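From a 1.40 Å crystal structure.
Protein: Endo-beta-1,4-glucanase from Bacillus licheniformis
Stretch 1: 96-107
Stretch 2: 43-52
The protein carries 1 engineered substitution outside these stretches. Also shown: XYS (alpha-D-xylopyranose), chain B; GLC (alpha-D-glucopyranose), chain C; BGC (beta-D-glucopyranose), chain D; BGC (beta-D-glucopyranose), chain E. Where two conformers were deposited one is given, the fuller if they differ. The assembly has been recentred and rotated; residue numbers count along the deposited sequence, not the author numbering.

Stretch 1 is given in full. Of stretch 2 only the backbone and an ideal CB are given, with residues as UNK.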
# COMPACT_ATOMS: atom_id res chain seq x y z
N TRP A 96 -1.34 24.34 -22.03
CA TRP A 96 -2.24 24.70 -20.94
C TRP A 96 -3.07 23.50 -20.45
O TRP A 96 -3.43 22.62 -21.22
CB TRP A 96 -3.17 25.83 -21.45
CG TRP A 96 -4.34 26.19 -20.61
CD1 TRP A 96 -4.43 27.21 -19.73
CD2 TRP A 96 -5.65 25.59 -20.65
NE1 TRP A 96 -5.67 27.26 -19.17
CE2 TRP A 96 -6.45 26.27 -19.72
CE3 TRP A 96 -6.20 24.50 -21.35
CZ2 TRP A 96 -7.79 25.95 -19.50
CZ3 TRP A 96 -7.50 24.15 -21.11
CH2 TRP A 96 -8.29 24.87 -20.20
N HIS A 97 -3.43 23.47 -19.16
CA HIS A 97 -4.48 22.56 -18.70
C HIS A 97 -5.10 23.09 -17.42
O HIS A 97 -4.71 22.73 -16.31
CB HIS A 97 -3.97 21.13 -18.48
CG HIS A 97 -5.09 20.18 -18.23
ND1 HIS A 97 -5.67 19.45 -19.24
CD2 HIS A 97 -5.82 19.93 -17.11
CE1 HIS A 97 -6.69 18.77 -18.75
NE2 HIS A 97 -6.81 19.04 -17.45
N TRP A 98 -6.04 24.02 -17.56
CA TRP A 98 -6.62 24.73 -16.42
C TRP A 98 -5.50 25.20 -15.48
O TRP A 98 -5.55 25.04 -14.27
CB TRP A 98 -7.66 23.87 -15.72
CG TRP A 98 -8.98 23.84 -16.47
CD1 TRP A 98 -10.04 24.68 -16.26
CD2 TRP A 98 -9.37 22.96 -17.52
NE1 TRP A 98 -11.06 24.36 -17.10
CE2 TRP A 98 -10.68 23.32 -17.90
CE3 TRP A 98 -8.75 21.92 -18.20
CZ2 TRP A 98 -11.37 22.67 -18.90
CZ3 TRP A 98 -9.43 21.30 -19.20
CH2 TRP A 98 -10.73 21.67 -19.55
N THR A 99 -4.50 25.81 -16.09
CA THR A 99 -3.35 26.36 -15.42
C THR A 99 -3.27 27.85 -15.73
O THR A 99 -3.87 28.35 -16.66
CB THR A 99 -2.04 25.67 -15.90
OG1 THR A 99 -2.01 25.58 -17.33
CG2 THR A 99 -1.89 24.29 -15.29
N GLU A 100 -2.49 28.57 -14.92
CA GLU A 100 -2.19 29.97 -15.27
C GLU A 100 -1.09 29.96 -16.30
O GLU A 100 0.10 30.06 -16.01
CB GLU A 100 -1.82 30.82 -14.05
CG GLU A 100 -1.44 32.30 -14.37
CD GLU A 100 -2.30 33.01 -15.44
OE1 GLU A 100 -3.53 33.14 -15.25
OE2 GLU A 100 -1.75 33.49 -16.46
N GLY A 101 -1.49 29.84 -17.55
CA GLY A 101 -0.56 29.80 -18.63
C GLY A 101 -0.24 28.43 -19.18
O GLY A 101 -1.01 27.49 -19.04
N TYR A 102 0.88 28.37 -19.86
CA TYR A 102 1.25 27.32 -20.78
C TYR A 102 2.65 26.83 -20.42
O TYR A 102 3.53 27.66 -20.10
CB TYR A 102 1.30 27.85 -22.22
CG TYR A 102 0.03 28.62 -22.63
CD1 TYR A 102 -0.17 29.93 -22.26
CD2 TYR A 102 -0.98 28.02 -23.39
CE1 TYR A 102 -1.30 30.62 -22.62
CE2 TYR A 102 -2.12 28.70 -23.77
CZ TYR A 102 -2.29 30.01 -23.39
OH TYR A 102 -3.41 30.75 -23.75
N THR A 103 2.94 25.55 -20.60
CA THR A 103 4.28 25.05 -20.28
C THR A 103 5.34 25.77 -21.12
O THR A 103 5.15 26.13 -22.28
CB THR A 103 4.41 23.53 -20.47
OG1 THR A 103 4.06 23.17 -21.80
CG2 THR A 103 3.53 22.72 -19.46
N ALA A 104 6.46 26.00 -20.45
CA ALA A 104 7.58 26.71 -21.06
C ALA A 104 8.07 26.01 -22.29
O ALA A 104 8.33 24.81 -22.28
CB ALA A 104 8.70 26.81 -19.99
N GLY A 105 8.24 26.75 -23.39
CA GLY A 105 8.79 26.17 -24.59
C GLY A 105 7.87 25.29 -25.38
O GLY A 105 8.29 24.65 -26.32
N SER A 106 6.59 25.22 -24.99
CA SER A 106 5.69 24.33 -25.69
C SER A 106 5.34 24.81 -27.08
O SER A 106 4.99 24.04 -27.95
CB SER A 106 4.41 24.16 -24.86
OG SER A 106 3.72 25.38 -24.63
N GLY A 107 5.40 26.12 -27.28
CA GLY A 107 4.91 26.73 -28.50
C GLY A 107 3.45 27.12 -28.48
O GLY A 107 2.93 27.68 -29.46
N UNK A 43 12.86 19.90 -19.73
CA UNK A 43 12.96 21.29 -19.30
C UNK A 43 11.59 21.90 -19.06
O UNK A 43 11.33 23.07 -19.36
CB UNK A 43 13.72 22.11 -20.34
N UNK A 44 10.71 21.11 -18.44
CA UNK A 44 9.35 21.49 -18.09
C UNK A 44 8.48 21.88 -19.30
O UNK A 44 7.44 22.48 -19.12
CB UNK A 44 9.40 22.66 -17.10
N UNK A 45 8.85 21.43 -20.49
CA UNK A 45 7.98 21.60 -21.67
C UNK A 45 6.75 20.71 -21.57
O UNK A 45 5.69 21.05 -22.08
CB UNK A 45 8.75 21.28 -22.96
N UNK A 46 6.90 19.59 -20.89
CA UNK A 46 5.80 18.63 -20.72
C UNK A 46 5.67 18.26 -19.27
O UNK A 46 6.62 18.36 -18.50
CB UNK A 46 6.02 17.37 -21.57
N UNK A 47 4.50 17.74 -18.92
CA UNK A 47 4.39 16.95 -17.67
C UNK A 47 3.45 15.82 -17.85
O UNK A 47 2.46 15.91 -18.57
CB UNK A 47 3.93 17.81 -16.50
N UNK A 48 3.77 14.72 -17.20
CA UNK A 48 2.83 13.63 -17.02
C UNK A 48 1.92 14.08 -15.88
O UNK A 48 2.38 14.58 -14.86
CB UNK A 48 3.53 12.30 -16.72
N UNK A 49 0.64 13.87 -16.07
CA UNK A 49 -0.40 14.40 -15.18
C UNK A 49 -1.33 13.29 -14.70
O UNK A 49 -1.94 12.58 -15.50
CB UNK A 49 -1.21 15.49 -15.89
N UNK A 50 -1.42 13.13 -13.37
CA UNK A 50 -2.24 12.08 -12.77
C UNK A 50 -3.67 12.59 -12.69
O UNK A 50 -4.23 12.86 -11.61
CB UNK A 50 -1.72 11.68 -11.39
N UNK A 51 -4.29 12.73 -13.87
CA UNK A 51 -5.60 13.37 -14.03
C UNK A 51 -6.70 12.38 -13.73
O UNK A 51 -6.85 11.41 -14.46
CB UNK A 51 -5.77 13.93 -15.44
N UNK A 52 -7.44 12.63 -12.65
CA UNK A 52 -8.50 11.77 -12.18
C UNK A 52 -9.84 12.52 -12.15
O UNK A 52 -10.62 12.37 -11.21
CB UNK A 52 -8.16 11.22 -10.79
C1 XYS B . -9.57 18.34 -12.25
C2 XYS B . -9.78 17.74 -10.86
C3 XYS B . -8.58 16.89 -10.43
C4 XYS B . -8.18 15.99 -11.61
C5 XYS B . -7.99 16.73 -12.94
O2 XYS B . -9.96 18.81 -9.92
O3 XYS B . -8.80 16.08 -9.26
O4 XYS B . -7.05 15.23 -11.27
O5 XYS B . -9.14 17.45 -13.22
C1 GLC C . -11.48 16.77 -19.19
C2 GLC C . -10.22 17.27 -18.52
C3 GLC C . -10.49 17.65 -17.09
C4 GLC C . -11.63 18.66 -17.08
C5 GLC C . -12.87 18.05 -17.77
C6 GLC C . -13.96 19.13 -17.87
O2 GLC C . -9.14 16.35 -18.61
O3 GLC C . -9.26 18.10 -16.49
O4 GLC C . -12.01 19.01 -15.78
O5 GLC C . -12.52 17.75 -19.10
O6 GLC C . -15.04 18.83 -17.00
C2 BGC D . -12.36 21.05 -14.47
C3 BGC D . -11.56 22.22 -13.89
C4 BGC D . -10.29 21.75 -13.20
C5 BGC D . -9.48 20.82 -14.08
C6 BGC D . -8.30 20.12 -13.37
C1 BGC D . -11.43 20.23 -15.32
O2 BGC D . -13.44 21.47 -15.29
O3 BGC D . -12.34 22.95 -12.95
O4 BGC D . -9.48 22.90 -12.98
O5 BGC D . -10.34 19.82 -14.57
O6 BGC D . -8.69 19.50 -12.13
C2 BGC E . -7.96 24.15 -11.64
C3 BGC E . -7.67 24.67 -10.23
C4 BGC E . -8.93 25.25 -9.59
C5 BGC E . -10.05 24.22 -9.65
C6 BGC E . -11.33 24.73 -8.98
C1 BGC E . -9.19 23.23 -11.62
O2 BGC E . -6.82 23.47 -12.17
O3 BGC E . -6.69 25.68 -10.28
O4 BGC E . -8.63 25.62 -8.25
O5 BGC E . -10.29 23.88 -11.00
O6 BGC E . -12.08 25.52 -9.89

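Position 43 has phi/psi of 54/41, a left-handed conformation that asparagine and glycine tolerate best, and its CB points sideways with nothing of stretch 1 near. The residue is Asn43; its carbonyl, not its side chain, reaches Ala104 O through a water.

Position 44 repeats the left-handed angles (61/21). Its ideal CB lies 5.1 Å from Ala104 CB, with open space beyond, so a polar or flexible chain would suit. It is Lys44, whose end leads away. The backbone does the joining: a water accepts from Ala104 N (2.9 Å) and donates to Lys44 O (2.7 Å).

At position 45 the backbone meets the type II turn from Thr103 to Ser106. Thr103 OG1 donates to the carbonyl O of 45 at 2.7 Å, and the CA of 45 makes a CA-H...O contact with Ala104 O at 3.3 Å. Any L-residue could supply these. The ideal CB, 3.6 Å from Ala104 O, points sideways, and an unbranched chain could run along the turn; Lys, Arg, Gln or Met would fit. Lys45 is fully extended, all four chi angles t. Its CG packs 3.9 Å from Ser106 CA and its CE 3.6 Å from Gly105 O.

Position 46 begins a strand and points away, so stretch 1 sets no preference. It is Tyr46, whose OH accepts a weak hydrogen bond from Lys45 NZ at 3.2 Å.

Position 47 points sideways, with no stretch 1 atom near its ideal CB, yet Thr103 CG2 and the CB of His97 lie farther out. A long chain could span the gap, and a polar tip could meet water beside Thr99 OG1. Tyr47 does both: Thr103 CG2 lies at the ring edge, 3.6 Å from CE1, and OH approaches His97 CB at 3.6 Å. One water joins OH (2.8 Å) to Thr99 OG1 (2.9 Å).

Position 48 is out of reach; Ile48, a beta-branched residue, suits a strand.

Position 49 points toward the His97 imidazole across a 9.8 Å CA separation, room for a large apolar or aromatic group. Phe49 fills it, turning its edge toward the His97 face in an offset pair, centroids 5.2 Å apart and planes at 64°.

Position 50, also out of reach, is Asn50, hydrogen-bonded elsewhere in the structure.

Position 51 points toward His97, whose NE2 donates to GLC O3 at 2.8 Å. A short polar chain could join in binding sugar: Asn51 ND2 donates to GLC O2 at 2.9 Å.

Position 52 is distant; Val52 uses its backbone N to bind XYS O4 at 3.0 Å.

Stretch 2, residues 43-52: NKKYYIFNNV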
# COMPACT_ATOMS: atom_id res chain seq x y z
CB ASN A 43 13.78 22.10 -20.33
CG ASN A 43 14.24 23.45 -19.80
OD1 ASN A 43 14.41 24.40 -20.59
ND2 ASN A 43 14.42 23.56 -18.49
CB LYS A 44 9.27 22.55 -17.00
CG LYS A 44 9.93 22.18 -15.69
CD LYS A 44 9.74 23.21 -14.61
CE LYS A 44 8.35 23.26 -14.02
NZ LYS A 44 8.17 24.27 -12.92
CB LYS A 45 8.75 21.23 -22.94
CG LYS A 45 8.01 21.52 -24.25
CD LYS A 45 8.83 21.03 -25.44
CE LYS A 45 8.01 21.11 -26.72
NZ LYS A 45 8.73 20.60 -27.93
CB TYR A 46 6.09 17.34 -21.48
CG TYR A 46 6.53 17.49 -22.92
CD1 TYR A 46 5.75 18.15 -23.87
CD2 TYR A 46 7.72 16.94 -23.35
CE1 TYR A 46 6.17 18.23 -25.20
CE2 TYR A 46 8.13 17.02 -24.65
CZ TYR A 46 7.35 17.67 -25.57
OH TYR A 46 7.77 17.75 -26.89
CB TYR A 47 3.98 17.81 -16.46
CG TYR A 47 2.72 18.65 -16.62
CD1 TYR A 47 2.77 19.92 -17.16
CD2 TYR A 47 1.47 18.17 -16.19
CE1 TYR A 47 1.62 20.69 -17.26
CE2 TYR A 47 0.33 18.98 -16.29
CZ TYR A 47 0.41 20.21 -16.85
OH TYR A 47 -0.72 21.01 -16.91
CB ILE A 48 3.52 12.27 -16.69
CG1 ILE A 48 4.75 12.02 -17.59
CG2 ILE A 48 2.51 11.16 -16.79
CD1 ILE A 48 5.52 10.76 -17.25
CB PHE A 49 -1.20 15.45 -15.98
CG PHE A 49 -2.23 16.23 -15.19
CD1 PHE A 49 -2.01 16.62 -13.88
CD2 PHE A 49 -3.38 16.64 -15.81
CE1 PHE A 49 -2.96 17.38 -13.20
CE2 PHE A 49 -4.33 17.37 -15.12
CZ PHE A 49 -4.12 17.75 -13.83
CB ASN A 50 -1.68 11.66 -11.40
CG ASN A 50 -2.11 10.27 -11.03
OD1 ASN A 50 -2.41 9.46 -11.93
ND2 ASN A 50 -2.02 9.91 -9.77
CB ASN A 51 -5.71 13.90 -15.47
CG ASN A 51 -7.00 14.58 -15.77
OD1 ASN A 51 -7.97 14.41 -15.09
ND2 ASN A 51 -7.01 15.34 -16.86
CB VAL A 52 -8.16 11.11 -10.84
CG1 VAL A 52 -6.95 10.19 -11.02
CG2 VAL A 52 -7.89 12.11 -9.71
O HOH W 1 10.94 24.14 -21.93
O HOH W 2 6.64 24.76 -17.84
O HOH W 3 -0.16 23.46 -18.09
O HOH W 4 -3.03 21.23 -14.55
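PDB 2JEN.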